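Local coordinates for protein virC2 (Agrobacterium tumefaciens, PDB 2RH3) that probably binds DNA through its C-terminal ribbon-helix-helix fold, the part described here, and enhances T-DNA transfer and virulence, at residues 32-37 and 111-116. Residues are numbered along the deposited sequence; the frame is centred on the assembly and turned at random. Where two conformers were deposited one is given.
Sequences QMILRR and CFFARE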
ATOM      1  N   GLN A  32      -9.195  -1.534  -1.182  1.00 21.23           N
ATOM      2  CA  GLN A  32      -8.893  -2.236  -2.428  0.50 21.33           C
ATOM      3  C   GLN A  32      -8.954  -1.286  -3.624  1.00 21.37           C
ATOM      4  O   GLN A  32      -8.109  -1.370  -4.525  1.00 21.12           O
ATOM      5  CB  GLN A  32      -9.841  -3.421  -2.615  0.50 21.86           C
ATOM      6  CG  GLN A  32      -9.394  -4.670  -1.873  0.50 23.04           C
ATOM      7  CD  GLN A  32     -10.519  -5.670  -1.636  0.50 24.85           C
ATOM      8  OE1 GLN A  32     -11.668  -5.451  -2.032  0.50 27.28           O
ATOM      9  NE2 GLN A  32     -10.190  -6.776  -0.978  0.50 26.83           N
ATOM     10  N   MET A  33      -9.943  -0.386  -3.616  1.00 20.21           N
ATOM     11  CA  MET A  33     -10.089   0.657  -4.655  1.00 20.23           C
ATOM     12  C   MET A  33      -8.841   1.537  -4.698  1.00 20.13           C
ATOM     13  O   MET A  33      -8.277   1.786  -5.774  1.00 20.36           O
ATOM     14  CB  MET A  33     -11.338   1.514  -4.410  1.00 19.65           C
ATOM     15  CG  MET A  33     -12.640   0.756  -4.687  1.00 20.87           C
ATOM     16  SD  MET A  33     -14.065   1.665  -4.097  1.00 22.68           S
ATOM     17  CE  MET A  33     -14.053   3.051  -5.243  1.00 24.82           C
ATOM     18  N   ILE A  34      -8.421   1.995  -3.520  1.00 19.06           N
ATOM     19  CA  ILE A  34      -7.230   2.830  -3.422  1.00 20.00           C
ATOM     20  C   ILE A  34      -5.977   2.071  -3.850  1.00 21.22           C
ATOM     21  O   ILE A  34      -5.183   2.597  -4.626  1.00 21.65           O
ATOM     22  CB  ILE A  34      -7.035   3.420  -2.015  1.00 20.21           C
ATOM     23  CG1 ILE A  34      -8.208   4.354  -1.670  1.00 19.70           C
ATOM     24  CG2 ILE A  34      -5.719   4.213  -1.980  1.00 19.96           C
ATOM     25  CD1 ILE A  34      -8.231   4.819  -0.204  1.00 19.84           C
ATOM     26  N   LEU A  35      -5.829   0.841  -3.357  1.00 21.24           N
ATOM     27  CA  LEU A  35      -4.629   0.041  -3.645  0.50 22.41           C
ATOM     28  C   LEU A  35      -4.437  -0.192  -5.145  1.00 23.26           C
ATOM     29  O   LEU A  35      -3.294  -0.225  -5.631  1.00 23.41           O
ATOM     30  CB  LEU A  35      -4.674  -1.291  -2.882  0.50 22.44           C
ATOM     31  CG  LEU A  35      -3.384  -2.117  -2.806  0.50 21.92           C
ATOM     32  CD1 LEU A  35      -2.211  -1.263  -2.360  0.50 22.36           C
ATOM     33  CD2 LEU A  35      -3.564  -3.314  -1.881  0.50 22.64           C
ATOM     34  N   ARG A  36      -5.536  -0.359  -5.872  1.00 24.02           N
ATOM     35  CA  ARG A  36      -5.479  -0.579  -7.324  1.00 25.63           C
ATOM     36  C   ARG A  36      -4.739   0.580  -8.001  1.00 24.83           C
ATOM     37  O   ARG A  36      -3.839   0.369  -8.838  1.00 24.79           O
ATOM     38  CB  ARG A  36      -6.897  -0.737  -7.885  1.00 25.63           C
ATOM     39  CG  ARG A  36      -6.956  -1.013  -9.379  1.00 28.73           C
ATOM     40  CD  ARG A  36      -8.377  -1.281  -9.857  1.00 28.96           C
ATOM     41  NE  ARG A  36      -8.879  -2.571  -9.395  0.50 34.02           N
ATOM     42  CZ  ARG A  36      -9.939  -2.728  -8.610  1.00 36.13           C
ATOM     43  NH1 ARG A  36     -10.630  -1.670  -8.201  1.00 38.26           N
ATOM     44  NH2 ARG A  36     -10.316  -3.947  -8.245  1.00 38.22           N
ATOM     45  N   ARG A  37      -5.115   1.802  -7.622  1.00 23.43           N
ATOM     46  CA  ARG A  37      -4.512   3.002  -8.162  1.00 22.93           C
ATOM     47  C   ARG A  37      -3.092   3.170  -7.616  1.00 22.64           C
ATOM     48  O   ARG A  37      -2.167   3.458  -8.377  1.00 23.08           O
ATOM     49  CB  ARG A  37      -5.356   4.234  -7.813  1.00 22.74           C
ATOM     50  CG  ARG A  37      -4.745   5.557  -8.243  1.00 22.13           C
ATOM     51  CD  ARG A  37      -4.697   5.697  -9.742  1.00 24.55           C
ATOM     52  NE  ARG A  37      -4.149   6.991 -10.137  1.00 27.05           N
ATOM     53  CZ  ARG A  37      -4.367   7.586 -11.311  1.00 28.56           C
ATOM     54  NH1 ARG A  37      -5.125   7.008 -12.240  1.00 28.85           N
ATOM     55  NH2 ARG A  37      -3.822   8.773 -11.562  1.00 30.30           N
ATOM     56  N   CYS A 111       2.740   5.999  -0.051  0.50 21.19           N
ATOM     57  CA  CYS A 111       3.047   6.917  -1.147  0.50 20.97           C
ATOM     58  C   CYS A 111       1.802   7.671  -1.653  0.50 20.80           C
ATOM     59  O   CYS A 111       1.848   8.882  -1.884  0.50 20.80           O
ATOM     60  CB  CYS A 111       3.706   6.134  -2.290  0.50 21.21           C
ATOM     61  SG  CYS A 111       4.375   7.142  -3.608  0.50 22.95           S
ATOM     62  N   PHE A 112       0.699   6.943  -1.808  1.00 20.38           N
ATOM     63  CA  PHE A 112      -0.578   7.502  -2.248  1.00 20.21           C
ATOM     64  C   PHE A 112      -1.064   8.527  -1.211  1.00 19.25           C
ATOM     65  O   PHE A 112      -1.471   9.644  -1.557  1.00 19.74           O
ATOM     66  CB  PHE A 112      -1.607   6.361  -2.393  1.00 20.09           C
ATOM     67  CG  PHE A 112      -2.940   6.817  -2.893  1.00 21.31           C
ATOM     68  CD1 PHE A 112      -3.256   6.725  -4.248  1.00 22.85           C
ATOM     69  CD2 PHE A 112      -3.887   7.334  -2.013  1.00 21.41           C
ATOM     70  CE1 PHE A 112      -4.506   7.165  -4.722  1.00 23.58           C
ATOM     71  CE2 PHE A 112      -5.121   7.779  -2.477  1.00 20.70           C
ATOM     72  CZ  PHE A 112      -5.433   7.683  -3.827  1.00 21.66           C
ATOM     73  N   PHE A 113      -1.012   8.146   0.069  1.00 18.55           N
ATOM     74  CA  PHE A 113      -1.466   9.020   1.143  1.00 18.88           C
ATOM     75  C   PHE A 113      -0.588  10.275   1.284  1.00 18.87           C
ATOM     76  O   PHE A 113      -1.109  11.353   1.531  1.00 19.09           O
ATOM     77  CB  PHE A 113      -1.553   8.293   2.481  1.00 19.01           C
ATOM     78  CG  PHE A 113      -2.476   7.089   2.490  1.00 18.39           C
ATOM     79  CD1 PHE A 113      -3.678   7.065   1.746  1.00 19.01           C
ATOM     80  CD2 PHE A 113      -2.159   5.989   3.287  1.00 20.02           C
ATOM     81  CE1 PHE A 113      -4.519   5.938   1.776  1.00 20.57           C
ATOM     82  CE2 PHE A 113      -3.000   4.875   3.336  1.00 21.89           C
ATOM     83  CZ  PHE A 113      -4.176   4.849   2.571  1.00 19.57           C
ATOM     84  N   ALA A 114       0.730  10.126   1.122  1.00 19.07           N
ATOM     85  CA  ALA A 114       1.633  11.287   1.195  1.00 19.46           C
ATOM     86  C   ALA A 114       1.374  12.253   0.038  1.00 20.58           C
ATOM     87  O   ALA A 114       1.453  13.479   0.201  1.00 20.82           O
ATOM     88  CB  ALA A 114       3.100  10.841   1.216  1.00 19.51           C
ATOM     89  N   ARG A 115       1.041  11.691  -1.126  1.00 20.98           N
ATOM     90  CA  ARG A 115       0.751  12.491  -2.320  1.00 22.36           C
ATOM     91  C   ARG A 115      -0.533  13.282  -2.085  1.00 22.15           C
ATOM     92  O   ARG A 115      -0.606  14.466  -2.406  1.00 22.06           O
ATOM     93  CB  ARG A 115       0.631  11.598  -3.558  1.00 22.55           C
ATOM     94  CG  ARG A 115       0.593  12.385  -4.891  1.00 23.97           C
ATOM     95  CD  ARG A 115       0.524  11.445  -6.115  1.00 25.06           C
ATOM     96  NE  ARG A 115       1.590  10.435  -6.152  1.00 30.38           N
ATOM     97  CZ  ARG A 115       2.836  10.640  -6.597  1.00 30.73           C
ATOM     98  NH1 ARG A 115       3.215  11.831  -7.055  1.00 33.67           N
ATOM     99  NH2 ARG A 115       3.710   9.643  -6.584  1.00 34.41           N
ATOM    100  N   GLU A 116      -1.529  12.621  -1.498  1.00 22.55           N
ATOM    101  CA  GLU A 116      -2.770  13.294  -1.091  1.00 24.07           C
ATOM    102  C   GLU A 116      -2.482  14.506  -0.210  1.00 24.48           C
ATOM    103  O   GLU A 116      -2.952  15.602  -0.472  1.00 24.88           O
ATOM    104  CB  GLU A 116      -3.643  12.350  -0.280  1.00 24.56           C
ATOM    105  CG  GLU A 116      -4.672  11.585  -1.027  1.00 25.69           C
ATOM    106  CD  GLU A 116      -5.659  10.929  -0.062  1.00 23.40           C
ATOM    107  OE1 GLU A 116      -5.361   9.818   0.403  1.00 22.97           O
ATOM    108  OE2 GLU A 116      -6.721  11.536   0.222  1.00 26.33           O
TER
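I34 and F112 meet where 32-37, on helix 27-47, and 111-116, on helix 97-118, run at 89° to one another. The pair is a worked example of an aliphatic branch laid on an aromatic face: the I34 methyl is the centre of the contact, and R37 and F113 add to it. The segment axes come no nearer than 10.9 Å, so side chains must span the gap. F112 can be followed outward from CB, which points toward the opposite helix. With CG anti to the backbone N (chi1 -178°), the ring is carried across to I34, whose methyl CG2 sits over one face. F112 CD2 and F112 CE2 each lie 3.6 Å from I34 CG2; F112 CG and CZ are slightly farther, and F112 CD1 is 4.2 Å from it. I34 CG2 is 3.7 Å from the F112 ring centroid and 14° off the normal, a CH-pi contact offset toward the rim. On the other flank, F112 CE1 meets R37 CG at 3.9 Å, near the ring plane and therefore at an edge. I34 CG2 also reaches F113 CE1, 4.3 Å away. This is plain, partly buried helix packing within the ribbon-helix-helix domain, with helix 16-21 alongside: I17 touches F112, while Y18 and L21 touch I34. No hydrogen bond links the two segments: their cohesion is apolar and dispersive, with R37 contributing its aliphatic stem rather than its charge.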